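Local coordinates for branched-chain alpha-ketoacid decarboxylase (Lactococcus lactis, PDB 2VBF), which probably decarboxylates branched-chain and aromatic alpha-keto acids to aldehydes, using thiamine diphosphate and a magnesium ion as cofactors, at residues T247-P258 with V347-Y358; F431-I439 with E461-P472. All coordinates share one frame; numbering follows the deposited sequence.

Contact 1 of 2, residues T247-P258 with V347-Y358; sequences TVTQFVSETKLP and VSSLSELKGIEY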
loop_
_atom_site.group_PDB
_atom_site.type_symbol
_atom_site.label_atom_id
_atom_site.label_comp_id
_atom_site.label_asym_id
_atom_site.label_seq_id
_atom_site.Cartn_x
_atom_site.Cartn_y
_atom_site.Cartn_z
ATOM N N THR A 247 -13.383 17.311 -27.521
ATOM C CA THR A 247 -14.318 18.444 -27.579
ATOM C C THR A 247 -13.564 19.781 -27.553
ATOM O O THR A 247 -13.807 20.666 -28.380
ATOM C CB THR A 247 -15.328 18.363 -26.403
ATOM O OG1 THR A 247 -16.119 17.169 -26.531
ATOM C CG2 THR A 247 -16.255 19.575 -26.356
ATOM N N VAL A 248 -12.639 19.918 -26.610
ATOM C CA VAL A 248 -11.802 21.117 -26.528
ATOM C C VAL A 248 -10.881 21.268 -27.753
ATOM O O VAL A 248 -10.720 22.374 -28.281
ATOM C CB VAL A 248 -10.963 21.115 -25.219
ATOM C CG1 VAL A 248 -10.050 22.341 -25.148
ATOM C CG2 VAL A 248 -11.880 21.052 -24.016
ATOM N N THR A 249 -10.294 20.160 -28.205
ATOM C CA THR A 249 -9.424 20.156 -29.369
ATOM C C THR A 249 -10.198 20.665 -30.586
ATOM O O THR A 249 -9.697 21.524 -31.300
ATOM C CB THR A 249 -8.822 18.753 -29.608
ATOM O OG1 THR A 249 -7.900 18.444 -28.541
ATOM C CG2 THR A 249 -8.109 18.663 -30.930
ATOM N N GLN A 250 -11.430 20.182 -30.765
ATOM C CA GLN A 250 -12.282 20.617 -31.883
ATOM C C GLN A 250 -12.611 22.105 -31.774
ATOM O O GLN A 250 -12.538 22.835 -32.762
ATOM C CB GLN A 250 -13.580 19.798 -31.953
ATOM C CG GLN A 250 -14.418 20.039 -33.224
ATOM C CD GLN A 250 -15.647 19.138 -33.306
ATOM O OE1 GLN A 250 -16.574 19.263 -32.514
ATOM N NE2 GLN A 250 -15.659 18.234 -34.284
ATOM N N PHE A 251 -12.988 22.549 -30.580
ATOM C CA PHE A 251 -13.269 23.980 -30.337
ATOM C C PHE A 251 -12.073 24.876 -30.689
ATOM O O PHE A 251 -12.203 25.863 -31.424
ATOM C CB PHE A 251 -13.676 24.196 -28.879
ATOM C CG PHE A 251 -13.852 25.643 -28.500
ATOM C CD1 PHE A 251 -14.826 26.420 -29.122
ATOM C CD2 PHE A 251 -13.052 26.227 -27.523
ATOM C CE1 PHE A 251 -15.009 27.753 -28.776
ATOM C CE2 PHE A 251 -13.228 27.571 -27.172
ATOM C CZ PHE A 251 -14.205 28.327 -27.803
ATOM N N VAL A 252 -10.904 24.517 -30.181
ATOM C CA VAL A 252 -9.680 25.285 -30.438
ATOM C C VAL A 252 -9.294 25.240 -31.915
ATOM O O VAL A 252 -8.837 26.242 -32.470
ATOM C CB VAL A 252 -8.506 24.776 -29.542
ATOM C CG1 VAL A 252 -7.184 25.384 -29.957
ATOM C CG2 VAL A 252 -8.825 25.063 -28.081
ATOM N N SER A 253 -9.472 24.073 -32.540
ATOM C CA SER A 253 -9.186 23.884 -33.953
ATOM C C SER A 253 -10.015 24.850 -34.809
ATOM O O SER A 253 -9.487 25.541 -35.680
ATOM C CB SER A 253 -9.513 22.431 -34.341
ATOM O OG SER A 253 -9.202 22.173 -35.683
ATOM N N GLU A 254 -11.318 24.876 -34.543
ATOM C CA GLU A 254 -12.270 25.646 -35.352
ATOM C C GLU A 254 -12.061 27.160 -35.183
ATOM O O GLU A 254 -12.165 27.919 -36.155
ATOM C CB GLU A 254 -13.715 25.235 -35.019
ATOM C CG GLU A 254 -14.042 23.799 -35.465
ATOM C CD GLU A 254 -15.392 23.251 -34.967
ATOM O OE1 GLU A 254 -15.992 23.845 -34.059
ATOM O OE2 GLU A 254 -15.843 22.199 -35.487
ATOM N N THR A 255 -11.750 27.579 -33.961
ATOM C CA THR A 255 -11.620 29.010 -33.610
ATOM C C THR A 255 -10.195 29.575 -33.730
ATOM O O THR A 255 -10.015 30.794 -33.694
ATOM C CB THR A 255 -12.068 29.262 -32.157
ATOM O OG1 THR A 255 -11.230 28.505 -31.271
ATOM C CG2 THR A 255 -13.516 28.859 -31.950
ATOM N N LYS A 256 -9.199 28.684 -33.822
ATOM C CA LYS A 256 -7.769 29.024 -33.909
ATOM C C LYS A 256 -7.226 29.699 -32.650
ATOM O O LYS A 256 -6.162 30.311 -32.690
ATOM C CB LYS A 256 -7.471 29.893 -35.146
ATOM C CG LYS A 256 -8.069 29.339 -36.418
ATOM C CD LYS A 256 -7.561 30.091 -37.641
ATOM C CE LYS A 256 -8.219 29.570 -38.931
ATOM N NZ LYS A 256 -9.711 29.659 -38.862
ATOM N N LEU A 257 -7.944 29.562 -31.533
ATOM C CA LEU A 257 -7.572 30.264 -30.299
ATOM C C LEU A 257 -6.256 29.732 -29.759
ATOM O O LEU A 257 -6.043 28.517 -29.757
ATOM C CB LEU A 257 -8.657 30.109 -29.231
ATOM C CG LEU A 257 -9.947 30.910 -29.439
ATOM C CD1 LEU A 257 -11.080 30.339 -28.592
ATOM C CD2 LEU A 257 -9.716 32.401 -29.127
ATOM N N PRO A 258 -5.359 30.630 -29.297
ATOM C CA PRO A 258 -4.153 30.163 -28.607
ATOM C C PRO A 258 -4.522 29.333 -27.376
ATOM O O PRO A 258 -5.483 29.663 -26.676
ATOM C CB PRO A 258 -3.447 31.468 -28.196
ATOM C CG PRO A 258 -4.001 32.504 -29.116
ATOM C CD PRO A 258 -5.403 32.098 -29.391
ATOM N N VAL A 347 -18.759 23.153 -21.201
ATOM C CA VAL A 347 -17.638 22.883 -22.103
ATOM C C VAL A 347 -18.114 22.310 -23.438
ATOM O O VAL A 347 -17.617 22.703 -24.494
ATOM C CB VAL A 347 -16.590 21.958 -21.442
ATOM C CG1 VAL A 347 -15.506 21.552 -22.438
ATOM C CG2 VAL A 347 -15.981 22.659 -20.239
ATOM N N SER A 348 -19.100 21.413 -23.392
ATOM C CA SER A 348 -19.622 20.801 -24.616
ATOM C C SER A 348 -20.501 21.759 -25.433
ATOM O O SER A 348 -20.809 21.479 -26.590
ATOM C CB SER A 348 -20.392 19.513 -24.298
ATOM O OG SER A 348 -21.508 19.769 -23.472
ATOM N N SER A 349 -20.891 22.889 -24.842
ATOM C CA SER A 349 -21.667 23.905 -25.560
ATOM C C SER A 349 -20.771 24.953 -26.235
ATOM O O SER A 349 -21.268 25.872 -26.892
ATOM C CB SER A 349 -22.660 24.592 -24.616
ATOM O OG SER A 349 -21.989 25.300 -23.586
ATOM N N LEU A 350 -19.453 24.819 -26.084
ATOM C CA LEU A 350 -18.525 25.793 -26.665
ATOM C C LEU A 350 -18.577 25.814 -28.196
ATOM O O LEU A 350 -18.416 26.875 -28.802
ATOM C CB LEU A 350 -17.091 25.547 -26.191
ATOM C CG LEU A 350 -16.778 25.937 -24.743
ATOM C CD1 LEU A 350 -15.346 25.533 -24.394
ATOM C CD2 LEU A 350 -16.997 27.435 -24.492
ATOM N N SER A 351 -18.802 24.660 -28.824
ATOM C CA SER A 351 -18.880 24.613 -30.292
ATOM C C SER A 351 -20.281 24.967 -30.845
ATOM O O SER A 351 -20.487 24.948 -32.056
ATOM C CB SER A 351 -18.353 23.276 -30.842
ATOM O OG SER A 351 -16.936 23.312 -30.992
ATOM N N GLU A 352 -21.227 25.295 -29.965
ATOM C CA GLU A 352 -22.430 26.037 -30.364
ATOM C C GLU A 352 -22.074 27.487 -30.709
ATOM O O GLU A 352 -22.852 28.179 -31.380
ATOM C CB GLU A 352 -23.470 26.097 -29.240
ATOM C CG GLU A 352 -24.250 24.818 -28.940
ATOM C CD GLU A 352 -25.172 24.981 -27.728
ATOM O OE1 GLU A 352 -25.571 26.133 -27.419
ATOM O OE2 GLU A 352 -25.500 23.956 -27.077
ATOM N N LEU A 353 -20.935 27.962 -30.198
ATOM C CA LEU A 353 -20.516 29.339 -30.416
ATOM C C LEU A 353 -19.932 29.446 -31.810
ATOM O O LEU A 353 -19.031 28.688 -32.185
ATOM C CB LEU A 353 -19.489 29.799 -29.375
ATOM C CG LEU A 353 -19.897 29.686 -27.902
ATOM C CD1 LEU A 353 -18.806 30.264 -27.020
ATOM C CD2 LEU A 353 -21.223 30.377 -27.620
ATOM N N LYS A 354 -20.465 30.394 -32.567
ATOM C CA LYS A 354 -20.081 30.607 -33.942
ATOM C C LYS A 354 -19.403 31.961 -34.113
ATOM O O LYS A 354 -19.617 32.890 -33.331
ATOM C CB LYS A 354 -21.321 30.530 -34.838
ATOM C CG LYS A 354 -21.984 29.158 -34.861
ATOM C CD LYS A 354 -21.118 28.151 -35.602
ATOM C CE LYS A 354 -21.616 26.743 -35.456
ATOM N NZ LYS A 354 -20.730 25.811 -36.183
ATOM N N GLY A 355 -18.580 32.060 -35.145
ATOM C CA GLY A 355 -18.004 33.320 -35.541
ATOM C C GLY A 355 -16.774 33.745 -34.769
ATOM O O GLY A 355 -16.299 34.850 -34.965
ATOM N N ILE A 356 -16.260 32.867 -33.908
ATOM C CA ILE A 356 -15.024 33.142 -33.181
ATOM C C ILE A 356 -13.844 32.689 -34.025
ATOM O O ILE A 356 -13.740 31.508 -34.376
ATOM C CB ILE A 356 -14.983 32.447 -31.796
ATOM C CG1 ILE A 356 -16.155 32.911 -30.926
ATOM C CG2 ILE A 356 -13.657 32.748 -31.105
ATOM C CD1 ILE A 356 -16.450 32.018 -29.735
ATOM N N GLU A 357 -12.955 33.625 -34.346
ATOM C CA GLU A 357 -11.783 33.328 -35.147
ATOM C C GLU A 357 -10.612 34.224 -34.744
ATOM O O GLU A 357 -10.625 35.435 -34.985
ATOM C CB GLU A 357 -12.102 33.487 -36.636
ATOM C CG GLU A 357 -10.997 32.989 -37.550
ATOM C CD GLU A 357 -11.284 33.240 -39.025
ATOM O OE1 GLU A 357 -12.471 33.414 -39.400
ATOM O OE2 GLU A 357 -10.307 33.262 -39.803
ATOM N N TYR A 358 -9.606 33.625 -34.109
ATOM C CA TYR A 358 -8.378 34.334 -33.767
ATOM C C TYR A 358 -7.566 34.593 -35.040
ATOM O O TYR A 358 -7.302 33.666 -35.802
ATOM C CB TYR A 358 -7.545 33.524 -32.779
ATOM C CG TYR A 358 -6.251 34.189 -32.384
ATOM C CD1 TYR A 358 -6.243 35.357 -31.622
ATOM C CD2 TYR A 358 -5.031 33.652 -32.768
ATOM C CE1 TYR A 358 -5.051 35.969 -31.262
ATOM C CE2 TYR A 358 -3.843 34.253 -32.412
ATOM C CZ TYR A 358 -3.856 35.404 -31.656
ATOM O OH TYR A 358 -2.646 35.968 -31.317
HETATM O O HOH W 1 -16.013 21.261 -29.533
#
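In the central-domain region of this thiamine diphosphate enzyme, helix 245-255 meets the chain that leaves helix 343-348 through two CH-pi contacts, Leu350 on the Phe251 ring and Pro258 on the Tyr358 ring. In the first, CB of Leu350 stands over one face of the Phe251 ring, 3.9 Å from the centroid and 15° off the normal, while CD1 of the same leucine packs near Phe251 CD2 and CE2. The ring is delivered by a first torsion that sets Phe251 CG anti to its backbone N (chi1 174°). Beside it, a water joins the Thr247 carbonyl to the hydroxyl of Ser351, 2.6 Å from Thr247 O and 2.7 Å from Ser351 OG, bridging the helix to the short 3-10 turn at 350-352.

Where the helix ends, Tyr358 N donates to Thr255 O at 2.9 Å in a nearly straight bond. With chi1 at 61°, Thr255 OG1 turns back to give a 2.8 Å bond to Phe251 O, which also accepts from Thr255 N on the opposite face of the carbonyl plane. The same torsion stands Thr255 CG2 anti to the carbonyl carbon, alongside Ile356 and 3.9 Å from Ile356 CB. Beyond the positive-phi Lys256, CD of Pro258 sits over a face of the Tyr358 ring, 3.8 Å from the centroid, and the two side chains cross at about a right angle. A long salt bridge joins Lys256 to Glu357.

Helix 212-227 packs against this contact through Leu225, which touches Phe251 and Leu257. Tyr358 OH bonds to Gln361 O, and its side chain lies against Pro231 of strand 231-235 and Phe292 of helix 287-295.

Contact 2 of 2, residues F431-I439 with E461-P472; sequences FPAALGSQI and ELGLSIREKLNP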
loop_
_atom_site.group_PDB
_atom_site.type_symbol
_atom_site.label_atom_id
_atom_site.label_comp_id
_atom_site.label_asym_id
_atom_site.label_seq_id
_atom_site.Cartn_x
_atom_site.Cartn_y
_atom_site.Cartn_z
ATOM N N PHE A 431 3.831 2.758 -13.175
ATOM C CA PHE A 431 4.025 1.441 -13.761
ATOM C C PHE A 431 2.687 0.695 -13.884
ATOM O O PHE A 431 2.244 0.418 -14.998
ATOM C CB PHE A 431 5.170 0.649 -13.094
ATOM C CG PHE A 431 5.350 -0.748 -13.655
ATOM C CD1 PHE A 431 5.431 -0.962 -15.040
ATOM C CD2 PHE A 431 5.454 -1.835 -12.813
ATOM C CE1 PHE A 431 5.585 -2.266 -15.550
ATOM C CE2 PHE A 431 5.592 -3.137 -13.321
ATOM C CZ PHE A 431 5.677 -3.339 -14.694
ATOM N N PRO A 432 1.982 0.422 -12.765
ATOM C CA PRO A 432 0.651 -0.162 -12.973
ATOM C C PRO A 432 -0.294 0.745 -13.783
ATOM O O PRO A 432 -1.108 0.259 -14.581
ATOM C CB PRO A 432 0.128 -0.378 -11.540
ATOM C CG PRO A 432 1.348 -0.347 -10.657
ATOM C CD PRO A 432 2.313 0.575 -11.336
ATOM N N ALA A 433 -0.216 2.052 -13.567
ATOM C CA ALA A 433 -1.091 2.988 -14.288
ATOM C C ALA A 433 -0.886 2.907 -15.811
ATOM O O ALA A 433 -1.855 2.892 -16.580
ATOM C CB ALA A 433 -0.877 4.418 -13.786
ATOM N N ALA A 434 0.372 2.837 -16.251
ATOM C CA ALA A 434 0.676 2.684 -17.669
ATOM C C ALA A 434 0.071 1.407 -18.236
ATOM O O ALA A 434 -0.437 1.401 -19.365
ATOM C CB ALA A 434 2.179 2.709 -17.900
ATOM N N LEU A 435 0.138 0.325 -17.466
ATOM C CA LEU A 435 -0.426 -0.954 -17.889
ATOM C C LEU A 435 -1.938 -0.851 -17.984
ATOM O O LEU A 435 -2.538 -1.347 -18.938
ATOM C CB LEU A 435 -0.058 -2.091 -16.938
ATOM C CG LEU A 435 1.441 -2.371 -16.781
ATOM C CD1 LEU A 435 1.655 -3.557 -15.845
ATOM C CD2 LEU A 435 2.122 -2.620 -18.109
ATOM N N GLY A 436 -2.559 -0.223 -16.993
ATOM C CA GLY A 436 -4.018 -0.039 -17.008
ATOM C C GLY A 436 -4.504 0.762 -18.207
ATOM O O GLY A 436 -5.475 0.399 -18.875
ATOM N N SER A 437 -3.826 1.867 -18.466
ATOM C CA SER A 437 -4.122 2.720 -19.606
ATOM C C SER A 437 -3.891 1.962 -20.925
ATOM O O SER A 437 -4.692 2.069 -21.854
ATOM C CB SER A 437 -3.272 3.985 -19.550
ATOM O OG SER A 437 -3.581 4.864 -20.620
ATOM N N GLN A 438 -2.817 1.183 -20.998
ATOM C CA GLN A 438 -2.530 0.365 -22.187
ATOM C C GLN A 438 -3.616 -0.666 -22.476
ATOM O O GLN A 438 -3.935 -0.909 -23.646
ATOM C CB GLN A 438 -1.171 -0.325 -22.056
ATOM C CG GLN A 438 -0.747 -1.159 -23.262
ATOM C CD GLN A 438 -0.582 -0.343 -24.534
ATOM O OE1 GLN A 438 0.523 0.086 -24.859
ATOM N NE2 GLN A 438 -1.690 -0.119 -25.253
ATOM N N ILE A 439 -4.162 -1.277 -21.420
ATOM C CA ILE A 439 -5.291 -2.210 -21.518
ATOM C C ILE A 439 -6.535 -1.461 -22.009
ATOM O O ILE A 439 -7.284 -1.967 -22.859
ATOM C CB ILE A 439 -5.563 -2.898 -20.153
ATOM C CG1 ILE A 439 -4.434 -3.891 -19.833
ATOM C CG2 ILE A 439 -6.922 -3.612 -20.151
ATOM C CD1 ILE A 439 -4.366 -4.354 -18.371
ATOM N N GLU A 461 3.878 -5.886 -10.739
ATOM C CA GLU A 461 2.899 -5.970 -11.847
ATOM C C GLU A 461 3.543 -6.353 -13.190
ATOM O O GLU A 461 2.854 -6.504 -14.200
ATOM C CB GLU A 461 2.074 -4.697 -11.997
ATOM C CG GLU A 461 1.240 -4.323 -10.753
ATOM C CD GLU A 461 0.541 -5.489 -10.086
ATOM O OE1 GLU A 461 -0.184 -6.221 -10.787
ATOM O OE2 GLU A 461 0.709 -5.679 -8.852
ATOM N N LEU A 462 4.865 -6.508 -13.206
ATOM C CA LEU A 462 5.544 -7.138 -14.338
ATOM C C LEU A 462 4.880 -8.491 -14.681
ATOM O O LEU A 462 4.695 -8.804 -15.852
ATOM C CB LEU A 462 7.033 -7.304 -14.008
ATOM C CG LEU A 462 8.104 -7.500 -15.074
ATOM C CD1 LEU A 462 7.828 -6.750 -16.354
ATOM C CD2 LEU A 462 9.454 -7.082 -14.480
ATOM N N GLY A 463 4.490 -9.279 -13.676
ATOM C CA GLY A 463 3.811 -10.553 -13.920
ATOM C C GLY A 463 2.547 -10.404 -14.753
ATOM O O GLY A 463 2.344 -11.112 -15.740
ATOM N N LEU A 464 1.690 -9.472 -14.343
ATOM C CA LEU A 464 0.482 -9.144 -15.082
ATOM C C LEU A 464 0.775 -8.753 -16.528
ATOM O O LEU A 464 0.086 -9.192 -17.444
ATOM C CB LEU A 464 -0.254 -8.011 -14.355
ATOM C CG LEU A 464 -1.534 -7.448 -14.980
ATOM C CD1 LEU A 464 -2.384 -6.747 -13.904
ATOM C CD2 LEU A 464 -1.243 -6.496 -16.136
ATOM N N SER A 465 1.787 -7.915 -16.736
ATOM C CA SER A 465 2.086 -7.423 -18.081
ATOM C C SER A 465 2.424 -8.591 -19.017
ATOM O O SER A 465 2.071 -8.573 -20.192
ATOM C CB SER A 465 3.207 -6.369 -18.069
ATOM O OG SER A 465 4.485 -6.926 -17.819
ATOM N N ILE A 466 3.079 -9.601 -18.465
ATOM C CA ILE A 466 3.511 -10.780 -19.213
ATOM C C ILE A 466 2.310 -11.663 -19.505
ATOM O O ILE A 466 2.073 -12.042 -20.670
ATOM C CB ILE A 466 4.590 -11.560 -18.416
ATOM C CG1 ILE A 466 5.874 -10.715 -18.331
ATOM C CG2 ILE A 466 4.888 -12.910 -19.063
ATOM C CD1 ILE A 466 6.869 -11.161 -17.267
ATOM N N ARG A 467 1.526 -11.951 -18.469
ATOM C CA ARG A 467 0.319 -12.763 -18.616
ATOM C C ARG A 467 -0.664 -12.170 -19.624
ATOM O O ARG A 467 -1.221 -12.903 -20.442
ATOM C CB ARG A 467 -0.397 -12.953 -17.272
ATOM C CG ARG A 467 -1.642 -13.829 -17.351
ATOM C CD ARG A 467 -2.412 -13.828 -16.042
ATOM N NE ARG A 467 -2.948 -12.488 -15.794
ATOM C CZ ARG A 467 -3.036 -11.884 -14.611
ATOM N NH1 ARG A 467 -2.613 -12.467 -13.494
ATOM N NH2 ARG A 467 -3.531 -10.649 -14.562
ATOM N N GLU A 468 -0.897 -10.863 -19.541
ATOM C CA GLU A 468 -1.853 -10.171 -20.418
ATOM C C GLU A 468 -1.304 -9.855 -21.812
ATOM O O GLU A 468 -2.037 -9.342 -22.677
ATOM C CB GLU A 468 -2.333 -8.878 -19.745
ATOM C CG GLU A 468 -2.979 -9.096 -18.391
ATOM C CD GLU A 468 -4.213 -9.959 -18.457
ATOM O OE1 GLU A 468 -4.946 -9.865 -19.465
ATOM O OE2 GLU A 468 -4.458 -10.733 -17.505
ATOM N N LYS A 469 -0.020 -10.142 -22.031
ATOM C CA LYS A 469 0.635 -9.944 -23.322
ATOM C C LYS A 469 0.560 -8.499 -23.814
ATOM O O LYS A 469 0.316 -8.221 -24.989
ATOM C CB LYS A 469 0.082 -10.938 -24.363
ATOM C CG LYS A 469 0.351 -12.375 -23.971
ATOM C CD LYS A 469 -0.143 -13.351 -25.017
ATOM C CE LYS A 469 0.040 -14.769 -24.534
ATOM N NZ LYS A 469 -0.822 -15.045 -23.354
ATOM N N LEU A 470 0.802 -7.576 -22.887
ATOM C CA LEU A 470 0.796 -6.156 -23.188
ATOM C C LEU A 470 2.107 -5.805 -23.858
ATOM O O LEU A 470 3.148 -6.373 -23.519
ATOM C CB LEU A 470 0.618 -5.345 -21.907
ATOM C CG LEU A 470 -0.610 -5.700 -21.066
ATOM C CD1 LEU A 470 -0.687 -4.807 -19.833
ATOM C CD2 LEU A 470 -1.876 -5.609 -21.889
ATOM N N ASN A 471 2.062 -4.852 -24.784
ATOM C CA ASN A 471 3.230 -4.491 -25.570
ATOM C C ASN A 471 3.721 -3.052 -25.392
ATOM O O ASN A 471 4.121 -2.423 -26.361
ATOM C CB ASN A 471 2.923 -4.752 -27.041
ATOM C CG ASN A 471 2.677 -6.193 -27.317
ATOM O OD1 ASN A 471 3.397 -7.061 -26.810
ATOM N ND2 ASN A 471 1.669 -6.480 -28.139
ATOM N N PRO A 472 3.745 -2.539 -24.149
ATOM C CA PRO A 472 4.245 -1.178 -23.994
ATOM C C PRO A 472 5.758 -1.128 -24.172
ATOM O O PRO A 472 6.412 -2.171 -24.161
ATOM C CB PRO A 472 3.881 -0.859 -22.547
ATOM C CG PRO A 472 4.043 -2.141 -21.875
ATOM C CD PRO A 472 3.417 -3.126 -22.837
#
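With CG anti to its backbone N (chi1 178°), Phe431 sends its ring toward the start of helix 462-467, and Leu435, with CG beside its backbone N (chi1 -60°), brings both methyls into the same interface. The phenyl ring arrives edge-on: Leu462 N lies near the ring plane, 3.5 Å from Phe431 CE2, and Leu462 CB is 4.2 Å from Phe431 CZ. One turn on, the methyls of Leu435 straddle Ser465 CB, each 3.9 Å from it; CD1 also reaches Glu461 O and Leu464 CD2, and CD2 reaches Leu470 CD1. Ile439 CG1 then closes on Leu470 CD2 at 3.7 Å. No hydrogen bond crosses the interface; its cohesion is apolar packing of helix 430-440 on helix 462-467 and the turn after it, the segment axes coming within 10.6 Å, near parallel at 21°. An alanine in place of Phe431 would probably open a gap at Leu462 CB and Glu461 CB, where the ring had packed.

A Schellman motif at Lys469 turns Leu470 and Pro472 to face helix 430-440. Helix 462-467 lies in the beta-alpha-beta crossover between neighbouring parallel strands 445-451 and 473-478; helix 430-440 precedes the first. Met78 of helix 72-86 touches Leu435 and Leu464, and Ile67 of strand 65-68 touches Ile439 and Leu464, bringing in the same chain's N-terminal cofactor-binding domain.

Contact 1 closes before contact 2 opens along the chain, and the two lie on opposite sides of the chain's centre, with their own centres 36 Å apart and their nearest atoms about 16 Å apart. They share no helix or sheet. Residues 247-258 lie in the central domain, beside its mixed sheet, where Pro258 pairs by backbone hydrogen bonds with Val233 just before strand 259-261. Both segments of contact 2 belong to the C-terminal cofactor-binding domain. Contact 1 is thus internal packing of the central-domain region, away from the annotated sites, whereas contact 2 joins C-terminal helices to helix 72-86 and strand 65-68, with the Phe431 side chain about 10 Å from bound thiamine diphosphate.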